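Local coordinates for CRISPR protein (Archaeoglobus fulgidus, PDB 4MJK) that probably serves as the Cas5-type subunit of a type I-A Cascade complex, the RNA-guided surveillance assembly of CRISPR immunity, at residues A[140-143]-A[144-148]. Numbering follows the deposited sequence.
Sequences EEKI and LWKIH
K142 and K146, four residues apart, cross at an angle that brings K146 NZ alongside the K142 chain, a pairing that makes sense once the acid beside them is counted. The two NZ atoms lie 4.0 Å apart, and D47 is shared by the two: it forms a salt bridge with K142 and a long, weak ion pair with K146, which probably offsets much of the repulsion. K142 reaches this spot because its CG sits between the backbone N and carbonyl carbon (chi1 82°); both chains then run extended and bend at the last torsion, and K146 NZ passes 3.8 Å from K142 CG. The backbone here is held by bonds from the N-H of one residue to the carbonyl three residues earlier. L144 N to E141 O and W145 N to K142 O are weak, whereas K146 N meets I143 O at 2.9 Å and is the straightest of the three (N-H...O 154°). The indole of W145 turns its CD1 corner toward the carbonyls of the preceding turn: CD1 is 3.5 Å from E141 O, while K142 O lies at the ring edge, close to its plane. L144 CB passes 3.4 Å from the same E141 O. The chain goes on through a type I turn from L144 to I147. The buried side chains wedge this turn into the fold: I143 and I147 pack on helix 33-46, while L144 rests on strands 2-10 and 157-170 of the antiparallel sheet.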
# COMPACT_ATOMS: atom_id res chain seq x y z
N GLU A 140 22.88 -9.11 17.67
CA GLU A 140 22.04 -9.82 18.62
C GLU A 140 20.75 -10.27 17.93
O GLU A 140 20.09 -9.49 17.24
CB GLU A 140 21.70 -8.94 19.82
CG GLU A 140 22.90 -8.53 20.67
CD GLU A 140 23.68 -7.36 20.07
OE1 GLU A 140 24.54 -7.60 19.18
OE2 GLU A 140 23.45 -6.21 20.49
N GLU A 141 20.40 -11.53 18.13
CA GLU A 141 19.19 -12.08 17.54
C GLU A 141 17.96 -11.28 17.98
O GLU A 141 17.06 -11.02 17.19
CB GLU A 141 19.05 -13.55 17.92
CG GLU A 141 18.01 -14.31 17.14
CD GLU A 141 18.05 -15.80 17.41
OE1 GLU A 141 19.04 -16.26 18.03
OE2 GLU A 141 17.11 -16.51 16.98
N LYS A 142 17.94 -10.89 19.25
CA LYS A 142 16.82 -10.12 19.78
C LYS A 142 16.60 -8.83 19.00
O LYS A 142 15.47 -8.40 18.84
CB LYS A 142 17.01 -9.82 21.27
CG LYS A 142 17.89 -8.62 21.58
CD LYS A 142 18.10 -8.45 23.08
CE LYS A 142 19.24 -7.48 23.40
NZ LYS A 142 18.91 -6.05 23.10
N ILE A 143 17.69 -8.21 18.55
CA ILE A 143 17.60 -6.93 17.85
C ILE A 143 16.83 -7.06 16.54
O ILE A 143 16.07 -6.16 16.17
CB ILE A 143 18.99 -6.33 17.53
CG1 ILE A 143 19.83 -6.17 18.81
CG2 ILE A 143 18.85 -4.99 16.82
CD1 ILE A 143 19.11 -5.44 19.92
N LEU A 144 17.05 -8.16 15.84
CA LEU A 144 16.37 -8.42 14.58
C LEU A 144 14.86 -8.35 14.77
O LEU A 144 14.15 -7.84 13.91
CB LEU A 144 16.80 -9.77 13.99
CG LEU A 144 18.27 -9.86 13.53
CD1 LEU A 144 18.65 -11.29 13.11
CD2 LEU A 144 18.54 -8.89 12.39
N TRP A 145 14.37 -8.82 15.92
CA TRP A 145 12.93 -8.81 16.18
C TRP A 145 12.34 -7.40 16.26
O TRP A 145 11.13 -7.22 16.13
CB TRP A 145 12.61 -9.54 17.48
CG TRP A 145 12.66 -11.02 17.37
CD1 TRP A 145 13.70 -11.84 17.72
CD2 TRP A 145 11.62 -11.88 16.90
NE1 TRP A 145 13.37 -13.15 17.50
CE2 TRP A 145 12.10 -13.20 16.99
CE3 TRP A 145 10.33 -11.66 16.41
CZ2 TRP A 145 11.33 -14.30 16.61
CZ3 TRP A 145 9.57 -12.75 16.03
CH2 TRP A 145 10.07 -14.06 16.13
N LYS A 146 13.21 -6.40 16.44
CA LYS A 146 12.80 -5.02 16.71
C LYS A 146 12.70 -4.13 15.47
O LYS A 146 12.58 -2.90 15.56
CB LYS A 146 13.76 -4.39 17.72
CG LYS A 146 13.70 -5.02 19.13
CD LYS A 146 14.60 -4.24 20.08
CE LYS A 146 14.50 -4.73 21.52
NZ LYS A 146 15.13 -6.07 21.69
N ILE A 147 12.77 -4.75 14.30
CA ILE A 147 12.66 -4.00 13.05
C ILE A 147 11.18 -3.68 12.78
O ILE A 147 10.37 -4.60 12.67
CB ILE A 147 13.26 -4.80 11.90
CG1 ILE A 147 14.78 -4.94 12.09
CG2 ILE A 147 12.93 -4.14 10.55
CD1 ILE A 147 15.43 -5.93 11.13
N HIS A 148 10.85 -2.39 12.67
CA HIS A 148 9.46 -1.94 12.49
C HIS A 148 9.24 -1.19 11.18
O HIS A 148 8.09 -0.91 10.81
CB HIS A 148 9.02 -1.02 13.63
CG HIS A 148 9.13 -1.65 14.99
ND1 HIS A 148 8.58 -2.88 15.28
CD2 HIS A 148 9.72 -1.22 16.13
CE1 HIS A 148 8.83 -3.18 16.54
NE2 HIS A 148 9.52 -2.19 17.08